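PDB 3CE2: putative peptidase from Chlamydophila abortus, which probably acts as a zinc-dependent oligopeptidase of the M3B family, degrading a variety of small bioactive peptides. Local coordinates for residues P126-L131 with E153-L158; I193-A198 with L230-R235; Y338-P343 with M438-S443. All coordinates share one frame; numbering follows the deposited sequence.

In the fold
The three contacts follow one another along this largely helical chain, each closing before the next opens. Contact 1 joins helices 124-129 and 149-156. Contact 2 sets the link between helix 180-192 and strand 197-199 against helix 222-237, and contact 3 packs the end of helix 330-340 on helix 431-447. None touches another. The centres of contact 1 and contact 2 are about 49 Å apart, those of contact 1 and contact 3 about 44 Å, and those of contact 2 and contact 3 about 41 Å. Contacts 1 and 3 lie on opposite sides of the chain's centre. The three thus tie separate parts of the helical chain; helix 431-447 of contact 3 follows zinc ligand Glu430, whereas contact 1 is remote from the annotated metal sites.

Contact 1: residues P126-L131 with E153-L158; sequences PALTSL and EKIFRL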
loop_
_atom_site.group_PDB
_atom_site.type_symbol
_atom_site.label_atom_id
_atom_site.label_comp_id
_atom_site.label_asym_id
_atom_site.label_seq_id
_atom_site.Cartn_x
_atom_site.Cartn_y
_atom_site.Cartn_z
ATOM N N PRO A 126 -18.379 18.614 -7.383
ATOM C CA PRO A 126 -18.052 19.972 -7.833
ATOM C C PRO A 126 -19.078 21.032 -7.413
ATOM O O PRO A 126 -18.722 22.214 -7.311
ATOM C CB PRO A 126 -17.979 19.844 -9.368
ATOM C CG PRO A 126 -18.826 18.682 -9.697
ATOM C CD PRO A 126 -18.894 17.771 -8.476
ATOM N N ALA A 127 -20.328 20.631 -7.173
ATOM C CA ALA A 127 -21.326 21.584 -6.661
ATOM C C ALA A 127 -20.934 22.064 -5.265
ATOM O O ALA A 127 -21.123 23.238 -4.936
ATOM C CB ALA A 127 -22.718 20.969 -6.631
ATOM N N LEU A 128 -20.383 21.148 -4.456
ATOM C CA LEU A 128 -19.900 21.465 -3.115
ATOM C C LEU A 128 -18.648 22.319 -3.122
ATOM O O LEU A 128 -18.601 23.347 -2.449
ATOM C CB LEU A 128 -19.641 20.199 -2.312
ATOM C CG LEU A 128 -20.908 19.421 -1.970
ATOM C CD1 LEU A 128 -20.625 17.978 -1.465
ATOM C CD2 LEU A 128 -21.687 20.214 -0.957
ATOM N N THR A 129 -17.634 21.902 -3.873
ATOM C CA THR A 129 -16.392 22.650 -3.905
ATOM C C THR A 129 -16.584 24.037 -4.487
ATOM O O THR A 129 -15.710 24.885 -4.351
ATOM C CB THR A 129 -15.267 21.939 -4.686
ATOM O OG1 THR A 129 -15.690 21.701 -6.036
ATOM C CG2 THR A 129 -14.932 20.639 -4.024
ATOM N N SER A 130 -17.722 24.290 -5.119
ATOM C CA SER A 130 -17.955 25.639 -5.625
ATOM C C SER A 130 -18.944 26.528 -4.815
ATOM O O SER A 130 -19.309 27.604 -5.277
ATOM C CB SER A 130 -18.346 25.586 -7.097
ATOM O OG SER A 130 -19.613 24.985 -7.212
ATOM N N LEU A 131 -19.368 26.098 -3.626
ATOM C CA LEU A 131 -20.082 26.991 -2.699
ATOM C C LEU A 131 -19.186 28.127 -2.220
ATOM O O LEU A 131 -17.967 27.974 -2.164
ATOM C CB LEU A 131 -20.539 26.213 -1.479
ATOM C CG LEU A 131 -21.405 25.050 -1.894
ATOM C CD1 LEU A 131 -21.942 24.360 -0.693
ATOM C CD2 LEU A 131 -22.532 25.605 -2.764
ATOM N N GLU A 153 -15.252 18.353 5.340
ATOM C CA GLU A 153 -14.066 19.154 5.443
ATOM C C GLU A 153 -13.136 18.766 4.309
ATOM O O GLU A 153 -12.620 19.634 3.605
ATOM C CB GLU A 153 -13.408 18.927 6.781
ATOM C CG GLU A 153 -12.193 19.779 6.996
ATOM C CD GLU A 153 -11.580 19.568 8.372
ATOM O OE1 GLU A 153 -11.967 18.590 9.053
ATOM O OE2 GLU A 153 -10.718 20.386 8.771
ATOM N N LYS A 154 -12.951 17.455 4.125
ATOM C CA LYS A 154 -12.147 16.904 3.027
ATOM C C LYS A 154 -12.604 17.420 1.671
ATOM O O LYS A 154 -11.801 17.617 0.786
ATOM C CB LYS A 154 -12.220 15.382 3.005
ATOM C CG LYS A 154 -11.091 14.674 3.731
ATOM C CD LYS A 154 -11.270 13.124 3.682
ATOM C CE LYS A 154 -12.669 12.672 4.217
ATOM N NZ LYS A 154 -12.940 11.195 4.177
ATOM N N ILE A 155 -13.898 17.621 1.493
ATOM C CA ILE A 155 -14.368 18.102 0.212
ATOM C C ILE A 155 -14.257 19.606 0.024
ATOM O O ILE A 155 -13.873 20.065 -1.039
ATOM C CB ILE A 155 -15.779 17.689 -0.041
ATOM C CG1 ILE A 155 -15.827 16.155 -0.214
ATOM C CG2 ILE A 155 -16.302 18.457 -1.255
ATOM C CD1 ILE A 155 -17.252 15.566 -0.250
ATOM N N PHE A 156 -14.595 20.376 1.051
ATOM C CA PHE A 156 -14.525 21.847 0.983
ATOM C C PHE A 156 -13.086 22.372 0.936
ATOM O O PHE A 156 -12.844 23.478 0.485
ATOM C CB PHE A 156 -15.248 22.500 2.176
ATOM C CG PHE A 156 -16.749 22.250 2.236
ATOM C CD1 PHE A 156 -17.549 22.373 1.112
ATOM C CD2 PHE A 156 -17.358 21.944 3.441
ATOM C CE1 PHE A 156 -18.934 22.167 1.179
ATOM C CE2 PHE A 156 -18.728 21.729 3.510
ATOM C CZ PHE A 156 -19.517 21.848 2.361
ATOM N N ARG A 157 -12.126 21.591 1.408
ATOM C CA ARG A 157 -10.743 22.044 1.362
ATOM C C ARG A 157 -10.264 22.239 -0.075
ATOM O O ARG A 157 -9.244 22.888 -0.322
ATOM C CB ARG A 157 -9.819 21.056 2.104
ATOM C CG ARG A 157 -9.671 21.408 3.576
ATOM C CD ARG A 157 -8.931 20.344 4.392
ATOM N NE ARG A 157 -7.481 20.488 4.300
ATOM C CZ ARG A 157 -6.723 19.770 3.488
ATOM N NH1 ARG A 157 -7.287 18.829 2.714
ATOM N NH2 ARG A 157 -5.414 19.991 3.467
ATOM N N LEU A 158 -10.997 21.665 -1.021
ATOM C CA LEU A 158 -10.579 21.673 -2.421
ATOM C C LEU A 158 -11.014 22.939 -3.156
ATOM O O LEU A 158 -10.578 23.209 -4.270
ATOM C CB LEU A 158 -11.086 20.413 -3.149
ATOM C CG LEU A 158 -10.352 19.129 -2.710
ATOM C CD1 LEU A 158 -10.910 17.842 -3.335
ATOM C CD2 LEU A 158 -8.864 19.273 -2.945
#
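Thr129 and Ile155 meet through methyl groups, CG2 of Thr129 lying 3.8 Å from CG2 of Ile155, with the two side chains crossing at about a right angle. The threonine is turned so that OG1 stands between its own backbone N and carbonyl carbon (chi1 59°). CG2 then faces the other helix, and OG1 looks back to its own, where the carbonyls of Gln125 and Pro126 are alternative, weak acceptors for its one proton. Threonine suits the place because one branch is apolar and the other polar. The same CG2 is 4.0 Å from Leu158 CB.

Beside it, Leu128 CB rests 3.9 Å from Ile155 CG2, while its CD2 lies 4.0 Å from Phe156 CE1. The phenyl ring reaches across with CG anti to its carbonyl carbon (chi1 -64°) and presents its edge in plane to a carbonyl, Phe156 CE1 standing 3.8 Å from Leu128 O. Leu131 CD1 approaches the ring obliquely, and Ile136, His139 and Leu140 of helix 133-141 also touch it. Methyls and the ring do most of the touching, with Ile155 O against Thr129 CG2 and Leu128 O among their partners, so shape and hydrophobic burial join the helices; the Thr129 and Ser130 hydroxyls turn to carbonyls of their own helix, weakly for Thr129.

Contact 2: residues I193-A198 with L230-R235; sequences IPFGQA and LAQCER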
loop_
_atom_site.group_PDB
_atom_site.type_symbol
_atom_site.label_atom_id
_atom_site.label_comp_id
_atom_site.label_asym_id
_atom_site.label_seq_id
_atom_site.Cartn_x
_atom_site.Cartn_y
_atom_site.Cartn_z
ATOM N N ILE A 193 11.366 -3.627 -25.506
ATOM C CA ILE A 193 12.809 -3.655 -25.400
ATOM C C ILE A 193 13.181 -5.105 -25.139
ATOM O O ILE A 193 12.562 -5.754 -24.326
ATOM C CB ILE A 193 13.313 -2.715 -24.313
ATOM C CG1 ILE A 193 12.849 -1.281 -24.640
ATOM C CG2 ILE A 193 14.829 -2.804 -24.199
ATOM C CD1 ILE A 193 13.405 -0.212 -23.703
ATOM N N PRO A 194 14.163 -5.634 -25.864
ATOM C CA PRO A 194 14.489 -7.041 -25.637
ATOM C C PRO A 194 15.298 -7.278 -24.358
ATOM O O PRO A 194 16.174 -6.479 -23.998
ATOM C CB PRO A 194 15.334 -7.420 -26.859
ATOM C CG PRO A 194 15.424 -6.156 -27.737
ATOM C CD PRO A 194 15.022 -5.005 -26.880
ATOM N N PHE A 195 14.990 -8.375 -23.679
ATOM C CA PHE A 195 15.761 -8.790 -22.535
ATOM C C PHE A 195 17.017 -9.509 -22.981
ATOM O O PHE A 195 17.107 -9.959 -24.125
ATOM C CB PHE A 195 14.930 -9.692 -21.654
ATOM C CG PHE A 195 13.878 -8.968 -20.886
ATOM C CD1 PHE A 195 14.178 -8.380 -19.674
ATOM C CD2 PHE A 195 12.584 -8.869 -21.379
ATOM C CE1 PHE A 195 13.207 -7.699 -18.954
ATOM C CE2 PHE A 195 11.601 -8.196 -20.664
ATOM C CZ PHE A 195 11.912 -7.613 -19.443
ATOM N N GLY A 196 17.993 -9.602 -22.084
ATOM C CA GLY A 196 19.245 -10.282 -22.390
ATOM C C GLY A 196 19.344 -11.586 -21.620
ATOM O O GLY A 196 18.323 -12.200 -21.295
ATOM N N GLN A 197 20.576 -11.994 -21.315
ATOM C CA GLN A 197 20.830 -13.270 -20.640
ATOM C C GLN A 197 21.727 -13.181 -19.426
ATOM O O GLN A 197 22.806 -12.592 -19.468
ATOM C CB GLN A 197 21.487 -14.247 -21.601
ATOM C CG GLN A 197 20.550 -15.292 -22.152
ATOM C CD GLN A 197 20.977 -15.736 -23.537
ATOM O OE1 GLN A 197 20.749 -16.881 -23.938
ATOM N NE2 GLN A 197 21.616 -14.825 -24.278
ATOM N N ALA A 198 21.289 -13.809 -18.351
ATOM C CA ALA A 198 22.157 -14.029 -17.217
ATOM C C ALA A 198 23.007 -15.292 -17.430
ATOM O O ALA A 198 22.730 -16.083 -18.335
ATOM C CB ALA A 198 21.341 -14.146 -15.960
ATOM N N LEU A 230 23.663 -6.760 -14.207
ATOM C CA LEU A 230 24.330 -6.028 -15.282
ATOM C C LEU A 230 23.520 -6.063 -16.570
ATOM O O LEU A 230 23.476 -5.078 -17.313
ATOM C CB LEU A 230 25.739 -6.568 -15.534
ATOM C CG LEU A 230 26.766 -6.375 -14.412
ATOM C CD1 LEU A 230 28.071 -7.025 -14.791
ATOM C CD2 LEU A 230 26.989 -4.910 -14.111
ATOM N N ALA A 231 22.866 -7.180 -16.863
ATOM C CA ALA A 231 22.091 -7.198 -18.110
ATOM C C ALA A 231 20.880 -6.276 -17.983
ATOM O O ALA A 231 20.534 -5.556 -18.930
ATOM C CB ALA A 231 21.679 -8.604 -18.501
ATOM N N GLN A 232 20.243 -6.270 -16.808
ATOM C CA GLN A 232 19.157 -5.331 -16.605
ATOM C C GLN A 232 19.620 -3.897 -16.825
ATOM O O GLN A 232 18.928 -3.131 -17.474
ATOM C CB GLN A 232 18.481 -5.508 -15.256
ATOM C CG GLN A 232 17.627 -6.757 -15.163
ATOM C CD GLN A 232 16.682 -6.956 -16.373
ATOM O OE1 GLN A 232 17.100 -7.377 -17.473
ATOM N NE2 GLN A 232 15.391 -6.682 -16.150
ATOM N N CYS A 233 20.797 -3.525 -16.335
ATOM C CA CYS A 233 21.242 -2.152 -16.559
ATOM C C CYS A 233 21.431 -1.865 -18.042
ATOM O O CYS A 233 21.055 -0.801 -18.527
ATOM C CB CYS A 233 22.536 -1.862 -15.821
ATOM S SG CYS A 233 22.390 -1.787 -14.033
ATOM N N GLU A 234 22.024 -2.805 -18.767
ATOM C CA GLU A 234 22.263 -2.572 -20.187
ATOM C C GLU A 234 20.952 -2.392 -20.959
ATOM O O GLU A 234 20.855 -1.542 -21.851
ATOM C CB GLU A 234 23.102 -3.684 -20.771
ATOM C CG GLU A 234 24.566 -3.455 -20.550
ATOM C CD GLU A 234 25.394 -4.732 -20.663
ATOM O OE1 GLU A 234 25.277 -5.435 -21.690
ATOM O OE2 GLU A 234 26.179 -5.023 -19.730
ATOM N N ARG A 235 19.933 -3.159 -20.589
ATOM C CA ARG A 235 18.634 -3.038 -21.228
ATOM C C ARG A 235 18.146 -1.592 -21.182
ATOM O O ARG A 235 17.744 -1.047 -22.195
ATOM C CB ARG A 235 17.585 -3.988 -20.604
ATOM C CG ARG A 235 16.329 -4.072 -21.503
ATOM C CD ARG A 235 15.395 -5.242 -21.254
ATOM N NE ARG A 235 14.371 -4.854 -20.307
ATOM C CZ ARG A 235 13.098 -4.696 -20.622
ATOM N NH1 ARG A 235 12.680 -4.921 -21.848
ATOM N NH2 ARG A 235 12.247 -4.315 -19.695
#
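Arg235 reaches out from helix 222-237 to meet Ile193 and Pro194 and to lay its guanidinium on one face of the Phe195 ring. From CB the chain leaves with CG anti to the backbone N (chi1 -167°), which carries it toward the loop. CG meets the branch methyl of Ile193, 3.3 Å from its CG2. CD comes next, 3.1 Å from Pro194 O, and also sits over the Phe195 ring as a CH-pi partner. A bend at chi3 then sets NE over the same face, 3.4 Å from Phe195 CE1.

The guanidinium lies nearly flat on the phenyl ring, planes 15° apart, with CZ 3.6 Å from the centroid of the Phe195 ring: a stacked cation-pi pair. At the tip the nitrogens part. Arg235 NH1 gives a weak bond to Ile193 O at 2.6 Å, bent to 117° at the hydrogen. Arg235 NH2 is 3.3 Å from Phe195 CZ. Arginine suits the position because its long apolar stem covers Ile193 while its flat, charged end matches an aromatic face. The Gln232 amide takes the ring's edge, NE2 lying 3.7 Å from Phe195 CE1.

Ile193 directly follows helix 180-192, whose Ser189 touches Arg235. His210 of helix 210-217 meets Phe195 edge-to-face. Beyond Gly196 the chain enters strand 197-199, which runs antiparallel to strand 205-207 and pairs Ala198 with His206.

Contact 3: residues Y338-P343 with M438-S443; sequences YTSLSP and MLLMDS
Ser340 and Leu439 meet where the end of helix 330-340 packs on helix 431-447, in the zinc-peptidase fold of family M3. The second helix starts just after Glu430, the ligand that joins His402 and His406 of the HExxH helix at the zinc ion.

In the first shell, Leu439 reaches across with CG anti to its backbone N (chi1 -170°). That CG lies 3.5 Å from Ser340 O and 3.7 Å from Leu341 CD2, the two leucine side chains crossing obliquely. One branch, Leu439 CD1, is 3.9 Å from Pro343 CG, proline and leucine sliding past each other in opposite directions. Leu440 CD1 covers the serine at 3.6 Å from Ser340 OG. A small residue suits position 340, since the backbones come close here, the CA atoms of Ser340 and Leu440 being 5.1 Å apart.

The polar link is Ser443 OG, which donates to Ser340 O at 2.7 Å. It arrives in the carbonyl plane on a lone pair, with a C=O...donor angle of 124°, and thus supplies a donor to a carbonyl at a helix end.

Farther out, Ser340 OG bonds back to Leu336 O one turn earlier. Leu341 is backed by Ile349 and Leu352 of helix 345-357, and Pro343 by Ile552 of helix 536-553. Toward the zinc site, the side chain of Leu440 comes within about 8 Å of that of His402. The turn from helix 330-340 into the 3-10 segment is closed by another serine: Ser342 OG donates to Thr339 O at 3.0 Å, tilted 27° from the carbonyl plane.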
loop_
_atom_site.group_PDB
_atom_site.type_symbol
_atom_site.label_atom_id
_atom_site.label_comp_id
_atom_site.label_asym_id
_atom_site.label_seq_id
_atom_site.Cartn_x
_atom_site.Cartn_y
_atom_site.Cartn_z
ATOM N N TYR A 338 -1.139 -17.105 17.193
ATOM C CA TYR A 338 -1.705 -16.882 18.510
ATOM C C TYR A 338 -0.651 -16.557 19.575
ATOM O O TYR A 338 -0.805 -15.625 20.357
ATOM C CB TYR A 338 -2.543 -18.090 18.917
ATOM C CG TYR A 338 -3.370 -17.858 20.150
ATOM C CD1 TYR A 338 -4.600 -17.234 20.068
ATOM C CD2 TYR A 338 -2.919 -18.267 21.401
ATOM C CE1 TYR A 338 -5.369 -17.022 21.195
ATOM C CE2 TYR A 338 -3.676 -18.052 22.539
ATOM C CZ TYR A 338 -4.901 -17.432 22.426
ATOM O OH TYR A 338 -5.665 -17.211 23.552
ATOM N N THR A 339 0.433 -17.312 19.613
ATOM C CA THR A 339 1.460 -16.998 20.599
ATOM C C THR A 339 2.340 -15.840 20.152
ATOM O O THR A 339 2.817 -15.066 20.976
ATOM C CB THR A 339 2.344 -18.224 20.945
ATOM O OG1 THR A 339 2.922 -18.757 19.744
ATOM C CG2 THR A 339 1.510 -19.307 21.654
ATOM N N SER A 340 2.558 -15.729 18.845
ATOM C CA SER A 340 3.438 -14.688 18.317
ATOM C C SER A 340 2.896 -13.273 18.471
ATOM O O SER A 340 3.660 -12.322 18.642
ATOM C CB SER A 340 3.743 -14.942 16.850
ATOM O OG SER A 340 4.515 -16.117 16.703
ATOM N N LEU A 341 1.583 -13.133 18.409
ATOM C CA LEU A 341 0.988 -11.825 18.491
ATOM C C LEU A 341 0.527 -11.484 19.903
ATOM O O LEU A 341 -0.031 -10.399 20.125
ATOM C CB LEU A 341 -0.158 -11.698 17.489
ATOM C CG LEU A 341 0.213 -11.973 16.024
ATOM C CD1 LEU A 341 -0.941 -11.614 15.112
ATOM C CD2 LEU A 341 1.464 -11.220 15.610
ATOM N N SER A 342 0.784 -12.373 20.865
ATOM C CA SER A 342 0.310 -12.131 22.244
ATOM C C SER A 342 0.590 -10.729 22.838
ATOM O O SER A 342 -0.198 -10.221 23.634
ATOM C CB SER A 342 0.728 -13.247 23.230
ATOM O OG SER A 342 2.134 -13.353 23.366
ATOM N N PRO A 343 1.706 -10.092 22.467
ATOM C CA PRO A 343 1.830 -8.725 22.979
ATOM C C PRO A 343 0.708 -7.785 22.517
ATOM O O PRO A 343 0.609 -6.668 23.017
ATOM C CB PRO A 343 3.173 -8.261 22.426
ATOM C CG PRO A 343 3.926 -9.521 22.185
ATOM C CD PRO A 343 2.889 -10.501 21.699
ATOM N N MET A 438 6.118 -8.030 11.480
ATOM C CA MET A 438 7.301 -7.749 12.301
ATOM C C MET A 438 7.240 -8.408 13.668
ATOM O O MET A 438 8.197 -9.017 14.116
ATOM C CB MET A 438 7.510 -6.238 12.424
ATOM C CG MET A 438 7.897 -5.586 11.091
ATOM S SD MET A 438 9.578 -6.026 10.591
ATOM C CE MET A 438 9.372 -6.372 8.854
ATOM N N LEU A 439 6.098 -8.285 14.322
ATOM C CA LEU A 439 5.836 -8.957 15.577
ATOM C C LEU A 439 6.072 -10.456 15.462
ATOM O O LEU A 439 6.713 -11.050 16.315
ATOM C CB LEU A 439 4.389 -8.705 15.978
ATOM C CG LEU A 439 3.933 -9.121 17.379
ATOM C CD1 LEU A 439 5.046 -8.974 18.453
ATOM C CD2 LEU A 439 2.668 -8.331 17.750
ATOM N N LEU A 440 5.527 -11.077 14.423
ATOM C CA LEU A 440 5.689 -12.519 14.240
ATOM C C LEU A 440 7.181 -12.911 14.226
ATOM O O LEU A 440 7.612 -13.761 15.002
ATOM C CB LEU A 440 4.989 -12.952 12.962
ATOM C CG LEU A 440 5.309 -14.332 12.402
ATOM C CD1 LEU A 440 4.585 -15.386 13.173
ATOM C CD2 LEU A 440 4.933 -14.424 10.929
ATOM N N MET A 441 7.966 -12.287 13.348
ATOM C CA MET A 441 9.417 -12.467 13.338
ATOM C C MET A 441 10.074 -12.148 14.700
ATOM O O MET A 441 10.889 -12.914 15.204
ATOM C CB MET A 441 10.061 -11.636 12.225
ATOM C CG MET A 441 9.919 -12.206 10.820
ATOM S SD MET A 441 10.436 -10.962 9.593
ATOM C CE MET A 441 9.624 -11.601 8.130
ATOM N N ASP A 442 9.721 -11.035 15.307
ATOM C CA ASP A 442 10.238 -10.747 16.630
ATOM C C ASP A 442 10.021 -11.885 17.618
ATOM O O ASP A 442 10.945 -12.291 18.320
ATOM C CB ASP A 442 9.610 -9.493 17.198
ATOM C CG ASP A 442 10.266 -9.074 18.490
ATOM O OD1 ASP A 442 11.409 -8.589 18.400
ATOM O OD2 ASP A 442 9.662 -9.241 19.582
ATOM N N SER A 443 8.795 -12.386 17.686
ATOM C CA SER A 443 8.452 -13.449 18.618
ATOM C C SER A 443 9.133 -14.757 18.283
ATOM O O SER A 443 9.507 -15.500 19.190
ATOM C CB SER A 443 6.947 -13.679 18.651
ATOM O OG SER A 443 6.285 -12.570 19.221
#